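Local coordinates for protein beta-glucuronidase (Dictyoglomus thermophilum, PDB 6XXW) that probably hydrolyses beta-D-glucuronides to release glucuronic acid, as a beta-glucuronidase of glycoside hydrolase family 2, at residues L22-S27 and P185-T190; K197-I202 and Y261-K266; Y214-E219 and F223-R228. All coordinates share one frame; numbering follows the deposited sequence.

Contact 1. Residues L22-S27 and P185-T190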
# COMPACT_ATOMS: atom_id res chain seq x y z
N LEU A 22 43.92 -8.03 -11.80
CA LEU A 22 43.47 -8.77 -10.63
C LEU A 22 42.77 -7.84 -9.65
O LEU A 22 43.11 -6.66 -9.53
CB LEU A 22 44.65 -9.45 -9.93
CG LEU A 22 45.39 -10.55 -10.70
CD1 LEU A 22 46.66 -10.92 -9.95
CD2 LEU A 22 44.50 -11.76 -10.88
N TYR A 23 41.79 -8.39 -8.95
CA TYR A 23 41.10 -7.64 -7.91
C TYR A 23 42.09 -7.14 -6.86
O TYR A 23 42.93 -7.92 -6.39
CB TYR A 23 40.05 -8.53 -7.26
CG TYR A 23 39.14 -7.80 -6.31
CD1 TYR A 23 38.07 -7.05 -6.78
CD2 TYR A 23 39.36 -7.86 -4.94
CE1 TYR A 23 37.23 -6.36 -5.90
CE2 TYR A 23 38.53 -7.19 -4.06
CZ TYR A 23 37.46 -6.44 -4.54
OH TYR A 23 36.64 -5.78 -3.66
N PRO A 24 42.04 -5.86 -6.48
CA PRO A 24 43.01 -5.32 -5.51
C PRO A 24 42.84 -5.97 -4.15
O PRO A 24 41.76 -5.91 -3.55
CB PRO A 24 42.67 -3.83 -5.46
CG PRO A 24 41.92 -3.56 -6.74
CD PRO A 24 41.15 -4.82 -7.02
N LYS A 25 43.91 -6.59 -3.64
CA LYS A 25 43.91 -7.32 -2.38
C LYS A 25 45.17 -6.99 -1.61
O LYS A 25 46.27 -7.00 -2.17
CB LYS A 25 43.86 -8.84 -2.63
CG LYS A 25 42.58 -9.33 -3.28
CD LYS A 25 42.42 -10.84 -3.10
CE LYS A 25 42.74 -11.26 -1.68
NZ LYS A 25 42.52 -12.71 -1.46
N GLU A 26 45.03 -6.73 -0.31
CA GLU A 26 46.20 -6.46 0.50
C GLU A 26 46.96 -7.76 0.78
O GLU A 26 46.38 -8.85 0.83
CB GLU A 26 45.81 -5.78 1.81
N SER A 27 48.27 -7.64 0.93
CA SER A 27 49.09 -8.77 1.34
C SER A 27 50.34 -8.23 2.04
O SER A 27 50.49 -7.03 2.25
CB SER A 27 49.47 -9.64 0.13
OG SER A 27 50.51 -9.02 -0.62
N PRO A 185 33.80 0.75 -6.32
CA PRO A 185 34.80 1.52 -5.56
C PRO A 185 35.97 2.00 -6.41
O PRO A 185 36.42 1.31 -7.33
CB PRO A 185 35.26 0.53 -4.49
CG PRO A 185 34.03 -0.30 -4.23
CD PRO A 185 33.43 -0.49 -5.60
N VAL A 186 36.44 3.20 -6.10
CA VAL A 186 37.70 3.73 -6.59
C VAL A 186 38.76 3.42 -5.55
O VAL A 186 38.58 3.76 -4.37
CB VAL A 186 37.60 5.24 -6.83
CG1 VAL A 186 38.93 5.77 -7.36
CG2 VAL A 186 36.43 5.58 -7.78
N VAL A 187 39.85 2.77 -5.95
CA VAL A 187 40.89 2.44 -4.98
C VAL A 187 42.26 2.70 -5.60
O VAL A 187 42.43 2.71 -6.83
CB VAL A 187 40.80 0.98 -4.47
CG1 VAL A 187 39.37 0.63 -4.02
CG2 VAL A 187 41.27 0.03 -5.54
N ILE A 188 43.23 2.92 -4.73
CA ILE A 188 44.64 3.01 -5.11
C ILE A 188 45.37 1.88 -4.41
O ILE A 188 45.16 1.64 -3.22
CB ILE A 188 45.24 4.38 -4.74
CG1 ILE A 188 44.48 5.49 -5.47
CG2 ILE A 188 46.70 4.45 -5.16
CD1 ILE A 188 45.09 6.84 -5.30
N TYR A 189 46.21 1.16 -5.15
CA TYR A 189 46.92 0.05 -4.54
C TYR A 189 48.34 0.03 -5.05
O TYR A 189 48.64 0.58 -6.12
CB TYR A 189 46.19 -1.29 -4.79
CG TYR A 189 46.13 -1.78 -6.21
CD1 TYR A 189 45.11 -1.37 -7.08
CD2 TYR A 189 47.06 -2.70 -6.68
CE1 TYR A 189 45.04 -1.85 -8.39
CE2 TYR A 189 47.01 -3.17 -7.99
CZ TYR A 189 46.00 -2.75 -8.84
OH TYR A 189 45.96 -3.23 -10.12
N THR A 190 49.23 -0.55 -4.24
CA THR A 190 50.64 -0.67 -4.58
C THR A 190 51.00 -2.11 -4.91
O THR A 190 50.37 -3.05 -4.41
CB THR A 190 51.54 -0.21 -3.41
OG1 THR A 190 51.29 -1.04 -2.27
CG2 THR A 190 51.26 1.23 -3.06
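Pro24 rests its ring against Tyr189 and Val187, where the loop leading into the first strand of the sugar-binding beta-sandwich domain folds back over strand 185-191 of that same domain. The example illustrates how a proline can give an irregular segment its apolar footing on a strand: Pro24 meets strand 185-191 through apolar contact alone, and of the residues 22-27 it carries nearly all of this contact. A polar bond to the same sheet lies close by, from Leu22 O to Arg94 NH2 on strand 90-99.

Followed outward from the backbone, each ring carbon has a contact. CB lies against the inner end of the tyrosine, 3.8 Å from Tyr189 CD1, and makes an off-centre CH-pi contact, 4.3 Å from the ring centroid and 28° off the ring normal. CG reaches further along the strand and touches both partners, with Val187 CG2 at 3.8 Å and Tyr189 CE1 at 3.9 Å. CD turns back to its own segment, over one face of the Tyr23 ring and toward its rim.

On the strand side, Tyr189 is tucked over its own main chain (chi1 67°), which brings the CD1 side of its ring up to Pro24, and its side chain runs across the proline at about a right angle. The far end of the tyrosine is polar and has its own mate, since its OH is hydrogen-bonded to Glu122 OE1, while Phe92 meets the ring at a shallow angle between planes. Around the loop, Tyr23 O bonds to the hydroxyl of Tyr276 and Tyr23 OH to Glu347 of helix 346-355, consistent with a position where the sugar-binding, immunoglobulin-like and TIM-barrel domains come together. Val187 completes the seat: its CG2 lies 4.1 Å from Pro24 CB, slightly further than from CG.

Contact 2. Residues K197-I202 and Y261-K266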
# COMPACT_ATOMS: atom_id res chain seq x y z
N LYS A 197 51.07 -10.00 -12.26
CA LYS A 197 50.14 -9.18 -13.03
C LYS A 197 48.79 -9.86 -13.21
O LYS A 197 47.75 -9.19 -13.20
CB LYS A 197 50.73 -8.86 -14.41
CG LYS A 197 52.00 -8.00 -14.40
CD LYS A 197 52.44 -7.66 -15.82
CE LYS A 197 51.28 -7.08 -16.63
NZ LYS A 197 51.69 -6.37 -17.89
N ASP A 198 48.80 -11.18 -13.37
CA ASP A 198 47.59 -11.96 -13.62
C ASP A 198 47.96 -13.42 -13.42
O ASP A 198 49.14 -13.77 -13.35
CB ASP A 198 47.05 -11.71 -15.04
CG ASP A 198 45.57 -12.02 -15.17
OD1 ASP A 198 44.88 -12.16 -14.15
OD2 ASP A 198 45.09 -12.11 -16.32
N PHE A 199 46.94 -14.26 -13.33
CA PHE A 199 47.18 -15.69 -13.41
C PHE A 199 45.90 -16.34 -13.89
O PHE A 199 44.81 -15.77 -13.77
CB PHE A 199 47.62 -16.28 -12.06
CG PHE A 199 46.57 -16.16 -11.00
CD1 PHE A 199 46.48 -15.02 -10.22
CD2 PHE A 199 45.67 -17.19 -10.79
CE1 PHE A 199 45.49 -14.90 -9.26
CE2 PHE A 199 44.66 -17.07 -9.82
CZ PHE A 199 44.58 -15.92 -9.06
N SER A 200 46.04 -17.53 -14.46
CA SER A 200 44.91 -18.32 -14.92
C SER A 200 44.93 -19.65 -14.19
O SER A 200 46.00 -20.24 -13.99
CB SER A 200 44.97 -18.57 -16.43
OG SER A 200 44.75 -17.36 -17.13
N VAL A 201 43.75 -20.11 -13.78
CA VAL A 201 43.58 -21.39 -13.12
C VAL A 201 42.52 -22.18 -13.87
O VAL A 201 41.48 -21.63 -14.24
CB VAL A 201 43.20 -21.19 -11.64
CG1 VAL A 201 42.64 -22.46 -11.06
CG2 VAL A 201 44.43 -20.77 -10.85
N ILE A 202 42.80 -23.45 -14.13
CA ILE A 202 41.81 -24.38 -14.66
C ILE A 202 41.83 -25.62 -13.78
O ILE A 202 42.91 -26.10 -13.40
CB ILE A 202 42.09 -24.75 -16.13
CG1 ILE A 202 42.07 -23.50 -17.02
CG2 ILE A 202 41.07 -25.76 -16.64
CD1 ILE A 202 42.78 -23.69 -18.35
N TYR A 261 39.37 -23.66 -1.84
CA TYR A 261 40.78 -23.74 -1.49
C TYR A 261 41.40 -22.37 -1.70
O TYR A 261 40.96 -21.60 -2.55
CB TYR A 261 41.50 -24.77 -2.37
CG TYR A 261 41.09 -26.21 -2.15
CD1 TYR A 261 39.94 -26.72 -2.73
CD2 TYR A 261 41.86 -27.06 -1.37
CE1 TYR A 261 39.55 -28.04 -2.53
CE2 TYR A 261 41.49 -28.38 -1.16
CZ TYR A 261 40.33 -28.87 -1.75
OH TYR A 261 39.96 -30.18 -1.56
N ASN A 262 42.44 -22.06 -0.94
CA ASN A 262 43.12 -20.78 -1.08
C ASN A 262 44.42 -20.98 -1.84
O ASN A 262 45.29 -21.74 -1.41
CB ASN A 262 43.40 -20.12 0.27
CG ASN A 262 43.87 -18.69 0.12
OD1 ASN A 262 45.08 -18.40 0.16
ND2 ASN A 262 42.92 -17.77 -0.09
N LEU A 263 44.54 -20.30 -2.97
CA LEU A 263 45.73 -20.36 -3.80
C LEU A 263 46.63 -19.20 -3.42
O LEU A 263 46.21 -18.04 -3.49
CB LEU A 263 45.35 -20.29 -5.27
CG LEU A 263 46.48 -20.38 -6.29
CD1 LEU A 263 47.07 -21.76 -6.29
CD2 LEU A 263 45.94 -20.02 -7.68
N GLU A 264 47.87 -19.50 -3.03
CA GLU A 264 48.85 -18.48 -2.70
C GLU A 264 49.99 -18.50 -3.72
O GLU A 264 50.61 -19.54 -3.94
CB GLU A 264 49.41 -18.68 -1.29
CG GLU A 264 50.46 -17.64 -0.90
CD GLU A 264 51.19 -17.99 0.39
OE1 GLU A 264 50.53 -18.07 1.45
OE2 GLU A 264 52.42 -18.17 0.34
N ILE A 265 50.25 -17.34 -4.33
CA ILE A 265 51.30 -17.20 -5.33
C ILE A 265 52.36 -16.26 -4.76
O ILE A 265 52.05 -15.13 -4.36
CB ILE A 265 50.76 -16.65 -6.66
CG1 ILE A 265 49.72 -17.61 -7.26
CG2 ILE A 265 51.90 -16.38 -7.64
CD1 ILE A 265 48.86 -16.95 -8.34
N LYS A 266 53.60 -16.72 -4.74
CA LYS A 266 54.70 -15.95 -4.17
C LYS A 266 55.78 -15.80 -5.23
O LYS A 266 56.38 -16.80 -5.66
CB LYS A 266 55.25 -16.62 -2.91
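Phe199 and Val201 on one side and Leu263 and Ile265 on the other build part of the core between two facing beta-sheets, the arrangement of a beta-sandwich. The short strand segments 198-202 and 261-266 run at 140° to each other with their axes 10.6 Å apart, a spacing bridged by side chains alone.

Ile265 brings the end of its chain over the phenyl ring: CD1 stands above one face of Phe199, 3.6 Å from CG and 3.8 Å from the ring centroid, a CH-pi contact displaced toward the rim. Leu263 CD2 lies oblique to the ring, 3.9 Å from Phe199 CE2, the two side chains running alongside in opposing senses.

This sandwich corresponds to the immunoglobulin-like domain of family 2 glycosidases, and a classic beta bulge lies at Lys197 and Asp198, both facing Glu217. Beyond the bulge, a chi1 of 64° carries the Phe199 ring over its own backbone, where one face meets Ile265 CD1. Val201 CG2 sits at the ring's edge in its plane and also packs 3.6 Å from Leu263 CD2, valine and leucine antiparallel, flank to flank. A serine in place of Phe199 would probably leave Ile265 CD1 without the aromatic face it lies on and open a gap beside Leu263. Tyr276 and Met278 of strand 273-280 also touch the phenyl ring.

Contact 3. Residues Y214-E219 and F223-R228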
# COMPACT_ATOMS: atom_id res chain seq x y z
N TYR A 214 47.86 -24.02 -13.60
CA TYR A 214 47.99 -22.58 -13.48
C TYR A 214 49.10 -22.06 -14.38
O TYR A 214 50.05 -22.78 -14.72
CB TYR A 214 48.25 -22.15 -12.02
CG TYR A 214 49.65 -22.46 -11.52
CD1 TYR A 214 50.71 -21.57 -11.72
CD2 TYR A 214 49.92 -23.66 -10.86
CE1 TYR A 214 52.01 -21.87 -11.26
CE2 TYR A 214 51.21 -23.97 -10.41
CZ TYR A 214 52.24 -23.07 -10.61
OH TYR A 214 53.51 -23.36 -10.17
N SER A 215 48.95 -20.80 -14.76
CA SER A 215 49.95 -20.01 -15.46
C SER A 215 49.91 -18.61 -14.88
O SER A 215 48.83 -18.08 -14.61
CB SER A 215 49.67 -19.99 -16.97
OG SER A 215 50.89 -19.81 -17.67
N ILE A 216 51.09 -18.01 -14.69
CA ILE A 216 51.21 -16.70 -14.08
C ILE A 216 51.78 -15.73 -15.11
O ILE A 216 52.70 -16.09 -15.86
CB ILE A 216 52.10 -16.74 -12.82
CG1 ILE A 216 51.46 -17.60 -11.74
CG2 ILE A 216 52.32 -15.33 -12.27
CD1 ILE A 216 52.46 -18.14 -10.71
N GLU A 217 51.25 -14.51 -15.13
CA GLU A 217 51.75 -13.45 -15.99
C GLU A 217 52.57 -12.47 -15.14
O GLU A 217 52.05 -11.90 -14.18
CB GLU A 217 50.60 -12.72 -16.69
N SER A 218 53.84 -12.28 -15.51
CA SER A 218 54.70 -11.41 -14.72
C SER A 218 55.99 -11.18 -15.50
O SER A 218 56.33 -11.97 -16.38
CB SER A 218 55.00 -12.02 -13.34
OG SER A 218 55.97 -11.28 -12.62
N GLU A 219 56.69 -10.09 -15.18
CA GLU A 219 58.07 -9.97 -15.64
C GLU A 219 59.01 -10.83 -14.81
O GLU A 219 60.12 -11.13 -15.26
CB GLU A 219 58.50 -8.50 -15.63
CG GLU A 219 58.01 -7.76 -16.87
CD GLU A 219 57.85 -6.26 -16.66
OE1 GLU A 219 58.80 -5.52 -17.00
OE2 GLU A 219 56.79 -5.84 -16.15
N PHE A 223 58.66 -18.55 -8.95
CA PHE A 223 57.41 -18.55 -8.21
C PHE A 223 57.30 -19.82 -7.38
O PHE A 223 57.66 -20.91 -7.83
CB PHE A 223 56.20 -18.45 -9.15
CG PHE A 223 56.13 -17.15 -9.87
CD1 PHE A 223 55.46 -16.07 -9.31
CD2 PHE A 223 56.71 -17.00 -11.12
CE1 PHE A 223 55.40 -14.87 -9.98
CE2 PHE A 223 56.66 -15.81 -11.78
CZ PHE A 223 56.01 -14.73 -11.22
N GLN A 224 56.81 -19.66 -6.16
CA GLN A 224 56.31 -20.77 -5.36
C GLN A 224 54.80 -20.59 -5.23
O GLN A 224 54.34 -19.50 -4.91
CB GLN A 224 56.96 -20.81 -3.98
CG GLN A 224 56.48 -21.99 -3.14
CD GLN A 224 56.99 -21.97 -1.70
OE1 GLN A 224 57.04 -20.92 -1.06
NE2 GLN A 224 57.35 -23.14 -1.19
N VAL A 225 54.06 -21.66 -5.49
CA VAL A 225 52.60 -21.64 -5.45
C VAL A 225 52.15 -22.71 -4.47
O VAL A 225 52.62 -23.85 -4.54
CB VAL A 225 51.99 -21.88 -6.85
CG1 VAL A 225 50.49 -21.98 -6.76
CG2 VAL A 225 52.42 -20.77 -7.81
N ILE A 226 51.25 -22.34 -3.57
CA ILE A 226 50.79 -23.23 -2.51
C ILE A 226 49.27 -23.20 -2.51
O ILE A 226 48.66 -22.14 -2.71
CB ILE A 226 51.34 -22.81 -1.14
CG1 ILE A 226 52.86 -22.99 -1.10
CG2 ILE A 226 50.67 -23.57 -0.01
CD1 ILE A 226 53.55 -21.96 -0.24
N LEU A 227 48.66 -24.36 -2.28
CA LEU A 227 47.22 -24.48 -2.16
C LEU A 227 46.90 -24.97 -0.76
O LEU A 227 47.50 -25.95 -0.29
CB LEU A 227 46.68 -25.45 -3.21
CG LEU A 227 45.18 -25.40 -3.46
CD1 LEU A 227 44.82 -24.11 -4.17
CD2 LEU A 227 44.79 -26.59 -4.29
N ARG A 228 45.97 -24.29 -0.08
CA ARG A 228 45.57 -24.61 1.27
C ARG A 228 44.08 -24.93 1.32
O ARG A 228 43.29 -24.32 0.59
CB ARG A 228 45.85 -23.45 2.23
CG ARG A 228 47.31 -23.26 2.54
CD ARG A 228 47.49 -22.07 3.46
NE ARG A 228 48.86 -21.97 3.91
CZ ARG A 228 49.75 -21.14 3.40
NH1 ARG A 228 49.40 -20.33 2.41
NH2 ARG A 228 50.98 -21.12 3.88
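Ser218 OG is gripped by two backbone groups, the carbonyl oxygen of Tyr195 and the amide N of Gly220, while it sits at the edge of the Phe223 ring, in the ring plane and 3.7 Å from CZ. The serine reaches this spot with OG anti to its backbone N (chi1 173°), and its CB comes still nearer to Phe223 CZ, at 3.6 Å. Ile216 lies over one face of the same ring. Its CG2 makes a CH-pi contact 4.2 Å from the centroid, 25° off the normal, and its CD1 lies 3.9 Å from Phe223 CG, so both branches of the isoleucine bear on the aromatic side chain.

Strands 209-217 and 223-228 lie in different sheets of the immunoglobulin-like beta-sandwich, and the short connection between them carries the chain from one sheet to the other, as in a beta arch. Their axes, 10.2 Å apart in these segments, are therefore bridged by side chains rather than by backbone pairing. Farther along the strands from the connection, Ile216 CD1 also touches Val225 CG2 at 3.9 Å, which links the phenylalanine to a second cluster.

There Tyr214 and Val225 reach toward each other. Val225 CG1 lies over one face of the tyrosine ring, toward its rim, and on the same side CG2 packs 3.6 Å from Tyr214 CZ. Buried at the end of this apolar stretch, the Tyr214 hydroxyl finds its polar partners outside, in Gly240 O and Asn238 ND2, and Leu245 of strand 242-248 touches both Tyr214 and Val225.

Overall arrangement
Contacts 2 and 3 are two parts of one core. Their centres lie about 5 Å apart, and both join the sheet holding strands 198-206 and 209-217 to the sheet in which strands 223-228 and 257-268 are neighbours; both strands of contact 3 fall between the two strands of contact 2 in sequence. The salt bridge from Glu264 OE1 to Arg228 NH1, 2.7 Å, ties them on the second sheet. Contact 1, where the N-terminal loop meets a strand of the sugar-binding domain, closes earlier in the chain, its centre about 16 Å from that of contact 2. Leu22 spans the division, its CD2 packing 3.7 Å from Phe199 CE1, so the N-terminal segment connects two successive beta-sandwich domains.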